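Local coordinates for iron-chelator utilization protein (Thermobifida fusca TM51, PDB 4YHB), which binds FAD and probably reduces ferric siderophores so that their iron can be released, at residues A[25-37]-A[172-184]. Sequence-based numbering, arbitrary orientation.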
loop_
_atom_site.group_PDB
_atom_site.type_symbol
_atom_site.label_atom_id
_atom_site.label_comp_id
_atom_site.label_asym_id
_atom_site.label_seq_id
_atom_site.Cartn_x
_atom_site.Cartn_y
_atom_site.Cartn_z
ATOM N N VAL A 25 4.676 13.473 -12.004
ATOM C CA VAL A 25 4.989 12.054 -12.201
ATOM C C VAL A 25 6.487 11.866 -12.000
ATOM O O VAL A 25 7.295 12.560 -12.635
ATOM C CB VAL A 25 4.577 11.552 -13.601
ATOM C CG1 VAL A 25 4.871 10.054 -13.753
ATOM C CG2 VAL A 25 3.096 11.813 -13.856
ATOM N N ARG A 26 6.857 10.961 -11.093
ATOM C CA ARG A 26 8.260 10.670 -10.820
ATOM C C ARG A 26 8.524 9.163 -10.991
ATOM O O ARG A 26 8.001 8.363 -10.231
ATOM C CB ARG A 26 8.634 11.125 -9.402
ATOM C CG ARG A 26 8.580 12.649 -9.172
ATOM C CD ARG A 26 8.371 13.045 -7.699
ATOM N NE ARG A 26 9.358 12.479 -6.778
ATOM C CZ ARG A 26 9.232 12.470 -5.449
ATOM N NH1 ARG A 26 8.153 12.990 -4.873
ATOM N NH2 ARG A 26 10.182 11.932 -4.691
ATOM N N ARG A 27 9.293 8.777 -12.007
ATOM C CA ARG A 27 9.618 7.364 -12.185
ATOM C C ARG A 27 10.792 7.045 -11.268
ATOM O O ARG A 27 11.953 7.188 -11.655
ATOM C CB ARG A 27 9.941 7.043 -13.649
ATOM C CG ARG A 27 10.312 5.561 -13.906
ATOM C CD ARG A 27 9.126 4.594 -13.659
ATOM N NE ARG A 27 8.124 4.752 -14.706
ATOM C CZ ARG A 27 7.772 3.809 -15.571
ATOM N NH1 ARG A 27 8.312 2.594 -15.515
ATOM N NH2 ARG A 27 6.868 4.088 -16.496
ATOM N N ILE A 28 10.482 6.652 -10.040
ATOM C CA ILE A 28 11.505 6.500 -9.016
ATOM C C ILE A 28 12.383 5.264 -9.233
ATOM O O ILE A 28 13.572 5.307 -8.945
ATOM C CB ILE A 28 10.887 6.445 -7.613
ATOM C CG1 ILE A 28 9.771 5.403 -7.561
ATOM C CG2 ILE A 28 10.310 7.829 -7.211
ATOM C CD1 ILE A 28 9.162 5.250 -6.174
ATOM N N THR A 29 11.812 4.170 -9.726
ATOM C CA THR A 29 12.602 2.995 -10.120
ATOM C C THR A 29 11.997 2.497 -11.424
ATOM O O THR A 29 10.906 2.958 -11.806
ATOM C CB THR A 29 12.595 1.869 -9.042
ATOM O OG1 THR A 29 11.258 1.391 -8.841
ATOM C CG2 THR A 29 13.165 2.365 -7.719
ATOM N N PRO A 30 12.685 1.578 -12.126
ATOM C CA PRO A 30 12.136 1.113 -13.402
ATOM C C PRO A 30 10.698 0.575 -13.348
ATOM O O PRO A 30 9.965 0.805 -14.311
ATOM C CB PRO A 30 13.107 0.001 -13.802
ATOM C CG PRO A 30 14.396 0.436 -13.242
ATOM C CD PRO A 30 14.075 1.093 -11.932
ATOM N N ARG A 31 10.299 -0.090 -12.264
ATOM C CA ARG A 31 8.956 -0.677 -12.173
ATOM C C ARG A 31 8.016 0.008 -11.176
ATOM O O ARG A 31 7.002 -0.570 -10.785
ATOM C CB ARG A 31 9.052 -2.146 -11.789
ATOM C CG ARG A 31 9.888 -2.984 -12.756
ATOM C CD ARG A 31 10.147 -4.330 -12.098
ATOM N NE ARG A 31 10.790 -5.319 -12.962
ATOM C CZ ARG A 31 12.096 -5.425 -13.131
ATOM N NH1 ARG A 31 12.907 -4.563 -12.524
ATOM N NH2 ARG A 31 12.590 -6.396 -13.910
ATOM N N MET A 32 8.365 1.212 -10.744
ATOM C CA MET A 32 7.498 1.961 -9.842
ATOM C C MET A 32 7.435 3.434 -10.218
ATOM O O MET A 32 8.460 4.068 -10.486
ATOM C CB MET A 32 7.955 1.826 -8.385
ATOM C CG MET A 32 6.874 2.330 -7.429
ATOM S SD MET A 32 6.746 1.458 -5.874
ATOM C CE MET A 32 6.531 -0.237 -6.404
ATOM N N VAL A 33 6.223 3.974 -10.231
ATOM C CA VAL A 33 6.031 5.366 -10.583
ATOM C C VAL A 33 5.265 6.066 -9.463
ATOM O O VAL A 33 4.277 5.540 -8.936
ATOM C CB VAL A 33 5.307 5.510 -11.940
ATOM C CG1 VAL A 33 3.886 4.941 -11.882
ATOM C CG2 VAL A 33 5.284 6.960 -12.366
ATOM N N ARG A 34 5.773 7.235 -9.078
ATOM C CA ARG A 34 5.231 8.010 -7.978
ATOM C C ARG A 34 4.477 9.171 -8.585
ATOM O O ARG A 34 5.031 9.929 -9.389
ATOM C CB ARG A 34 6.356 8.481 -7.047
ATOM C CG ARG A 34 5.911 9.387 -5.919
ATOM C CD ARG A 34 6.986 9.514 -4.853
ATOM N NE ARG A 34 7.199 8.239 -4.174
ATOM C CZ ARG A 34 8.214 7.978 -3.360
ATOM N NH1 ARG A 34 9.141 8.899 -3.122
ATOM N NH2 ARG A 34 8.306 6.787 -2.791
ATOM N N VAL A 35 3.200 9.281 -8.224
ATOM C CA VAL A 35 2.290 10.220 -8.855
ATOM C C VAL A 35 1.718 11.150 -7.791
ATOM O O VAL A 35 1.254 10.675 -6.748
ATOM C CB VAL A 35 1.149 9.462 -9.579
ATOM C CG1 VAL A 35 0.111 10.425 -10.150
ATOM C CG2 VAL A 35 1.719 8.546 -10.668
ATOM N N ASP A 36 1.767 12.463 -8.030
ATOM C CA ASP A 36 1.070 13.407 -7.150
ATOM C C ASP A 36 -0.252 13.824 -7.791
ATOM O O ASP A 36 -0.251 14.276 -8.941
ATOM C CB ASP A 36 1.920 14.655 -6.873
ATOM C CG ASP A 36 3.214 14.351 -6.126
ATOM O OD1 ASP A 36 3.270 13.356 -5.365
ATOM O OD2 ASP A 36 4.188 15.127 -6.301
ATOM N N LEU A 37 -1.357 13.674 -7.048
ATOM C CA LEU A 37 -2.700 14.032 -7.515
ATOM C C LEU A 37 -3.190 15.280 -6.778
ATOM O O LEU A 37 -3.020 15.385 -5.567
ATOM C CB LEU A 37 -3.689 12.881 -7.286
ATOM C CG LEU A 37 -3.355 11.542 -7.966
ATOM C CD1 LEU A 37 -4.188 10.408 -7.370
ATOM C CD2 LEU A 37 -3.649 11.676 -9.445
ATOM N N PHE A 172 12.136 -6.382 2.207
ATOM C CA PHE A 172 11.346 -5.934 1.068
ATOM C C PHE A 172 11.689 -6.767 -0.162
ATOM O O PHE A 172 12.836 -6.763 -0.619
ATOM C CB PHE A 172 11.609 -4.453 0.803
ATOM C CG PHE A 172 11.193 -3.552 1.927
ATOM C CD1 PHE A 172 10.046 -3.821 2.661
ATOM C CD2 PHE A 172 11.944 -2.429 2.251
ATOM C CE1 PHE A 172 9.649 -2.982 3.705
ATOM C CE2 PHE A 172 11.551 -1.582 3.293
ATOM C CZ PHE A 172 10.402 -1.860 4.014
ATOM N N GLU A 173 10.709 -7.501 -0.675
ATOM C CA GLU A 173 10.883 -8.278 -1.893
ATOM C C GLU A 173 10.612 -7.412 -3.112
ATOM O O GLU A 173 9.532 -6.836 -3.238
ATOM C CB GLU A 173 9.949 -9.479 -1.897
ATOM C CG GLU A 173 9.968 -10.302 -3.179
ATOM C CD GLU A 173 8.724 -11.158 -3.294
ATOM O OE1 GLU A 173 8.234 -11.608 -2.234
ATOM O OE2 GLU A 173 8.219 -11.364 -4.424
ATOM N N VAL A 174 11.592 -7.311 -3.999
ATOM C CA VAL A 174 11.443 -6.521 -5.223
ATOM C C VAL A 174 12.009 -7.339 -6.379
ATOM O O VAL A 174 12.612 -8.395 -6.154
ATOM C CB VAL A 174 12.165 -5.145 -5.127
ATOM C CG1 VAL A 174 11.483 -4.242 -4.094
ATOM C CG2 VAL A 174 13.663 -5.338 -4.791
ATOM N N ALA A 175 11.832 -6.849 -7.604
ATOM C CA ALA A 175 12.206 -7.619 -8.790
ATOM C C ALA A 175 13.703 -7.865 -8.876
ATOM O O ALA A 175 14.126 -8.961 -9.244
ATOM C CB ALA A 175 11.724 -6.916 -10.052
ATOM N N ASP A 176 14.489 -6.838 -8.551
ATOM C CA ASP A 176 15.949 -6.880 -8.675
ATOM C C ASP A 176 16.548 -5.655 -8.002
ATOM O O ASP A 176 15.800 -4.819 -7.469
ATOM C CB ASP A 176 16.389 -6.953 -10.146
ATOM C CG ASP A 176 15.838 -5.807 -11.001
ATOM O OD1 ASP A 176 15.885 -4.631 -10.572
ATOM O OD2 ASP A 176 15.362 -6.091 -12.125
ATOM N N ALA A 177 17.877 -5.514 -8.082
ATOM C CA ALA A 177 18.591 -4.466 -7.347
ATOM C C ALA A 177 18.238 -3.045 -7.792
ATOM O O ALA A 177 18.380 -2.089 -7.019
ATOM C CB ALA A 177 20.106 -4.686 -7.464
ATOM N N ALA A 178 17.766 -2.899 -9.027
ATOM C CA ALA A 178 17.419 -1.581 -9.555
ATOM C C ALA A 178 16.142 -1.044 -8.934
ATOM O O ALA A 178 15.801 0.123 -9.119
ATOM C CB ALA A 178 17.273 -1.632 -11.075
ATOM N N GLU A 179 15.432 -1.901 -8.209
ATOM C CA GLU A 179 14.155 -1.523 -7.616
ATOM C C GLU A 179 14.288 -1.094 -6.155
ATOM O O GLU A 179 13.299 -0.722 -5.526
ATOM C CB GLU A 179 13.162 -2.679 -7.735
ATOM C CG GLU A 179 12.829 -3.042 -9.174
ATOM C CD GLU A 179 12.146 -1.898 -9.923
ATOM O OE1 GLU A 179 11.326 -1.159 -9.315
ATOM O OE2 GLU A 179 12.424 -1.746 -11.126
ATOM N N GLU A 180 15.502 -1.155 -5.613
ATOM C CA GLU A 180 15.747 -0.694 -4.244
ATOM C C GLU A 180 15.525 0.807 -4.138
ATOM O O GLU A 180 15.805 1.544 -5.078
ATOM C CB GLU A 180 17.170 -1.054 -3.804
ATOM C CG GLU A 180 17.380 -2.550 -3.762
ATOM C CD GLU A 180 18.799 -2.961 -3.402
ATOM O OE1 GLU A 180 19.602 -2.089 -3.022
ATOM O OE2 GLU A 180 19.097 -4.170 -3.488
ATOM N N GLN A 181 15.012 1.250 -2.996
ATOM C CA GLN A 181 14.787 2.667 -2.745
ATOM C C GLN A 181 15.647 3.152 -1.588
ATOM O O GLN A 181 16.026 2.375 -0.722
ATOM C CB GLN A 181 13.299 2.931 -2.444
ATOM C CG GLN A 181 12.357 2.445 -3.536
ATOM C CD GLN A 181 10.897 2.786 -3.240
ATOM O OE1 GLN A 181 10.605 3.586 -2.355
ATOM N NE2 GLN A 181 9.983 2.180 -3.981
ATOM N N GLU A 182 15.959 4.441 -1.582
ATOM C CA GLU A 182 16.631 5.060 -0.453
ATOM C C GLU A 182 15.576 5.609 0.493
ATOM O O GLU A 182 14.842 6.521 0.137
ATOM C CB GLU A 182 17.572 6.170 -0.923
ATOM C CG GLU A 182 18.571 5.699 -1.963
ATOM C CD GLU A 182 19.554 6.779 -2.374
ATOM O OE1 GLU A 182 19.196 7.977 -2.306
ATOM O OE2 GLU A 182 20.687 6.423 -2.769
ATOM N N LEU A 183 15.503 5.033 1.686
ATOM C CA LEU A 183 14.466 5.377 2.652
ATOM C C LEU A 183 15.013 6.184 3.827
ATOM O O LEU A 183 16.131 5.946 4.285
ATOM C CB LEU A 183 13.797 4.101 3.163
ATOM C CG LEU A 183 13.093 3.232 2.116
ATOM C CD1 LEU A 183 12.515 1.990 2.770
ATOM C CD2 LEU A 183 11.988 4.030 1.415
ATOM N N ASP A 184 14.215 7.127 4.318
ATOM C CA ASP A 184 14.588 7.915 5.490
ATOM C C ASP A 184 14.189 7.177 6.764
ATOM O O ASP A 184 13.125 7.415 7.328
ATOM C CB ASP A 184 13.932 9.297 5.454
ATOM C CG ASP A 184 14.641 10.307 6.345
ATOM O OD1 ASP A 184 15.499 9.898 7.162
ATOM O OD2 ASP A 184 14.333 11.512 6.233
HETATM O O HOH W 1 10.851 0.326 -6.098
HETATM O O HOH W 2 10.171 6.060 -0.885
#
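R31 and T29 sit on the hairpin turn that joins strands 17-29 and 32-38 of the FAD-binding beta-barrel, and both engage E179. E179 ends the short 3-10 turn, 177-179, that follows strand 167-174 of the parallel sheet, so the contact ties the two lobes of a ferredoxin-reductase-like fold together. The turn is type I, from T29 to M32.

The E179 carboxylate gathers the hydrogen bonds. T29 OG1 donates to E179 OE1 at 2.6 Å, from above the carboxylate plane. The backbone N of R31 makes two weak bonds to the same carboxylate, the shorter to E179 OE2 at 2.9 Å. E179 reaches back to the turn because its chain folds about the CB-CG bond (chi2 -63°).

Salt bridges lie just outside. R31 extends from CG to NE, and its NH1 is shared between E179 OE2 at 3.2 Å and D176 OD2 at 2.9 Å. E179 OE2 lies near the guanidinium plane at its edge and is met on its anti side, with the two planes 82° apart. A glutamine here would probably leave R31 without one of its two carboxylate mates and cost T29 OG1 a charged acceptor.

Packing is slight. The A175 methyl covers the centre of one R31 guanidinium face, and the apolar pair is P30 CG with A178 CB at 4.2 Å.

Water fills in the Q181 side. R34, whose NE is salt-bridged to D104, donates through NH2 to a water that in turn donates to Q181 OE1. A second water donates to T29 OG1 and to the E179 carbonyl O, and accepts from Q181 NE2 at 2.9 Å.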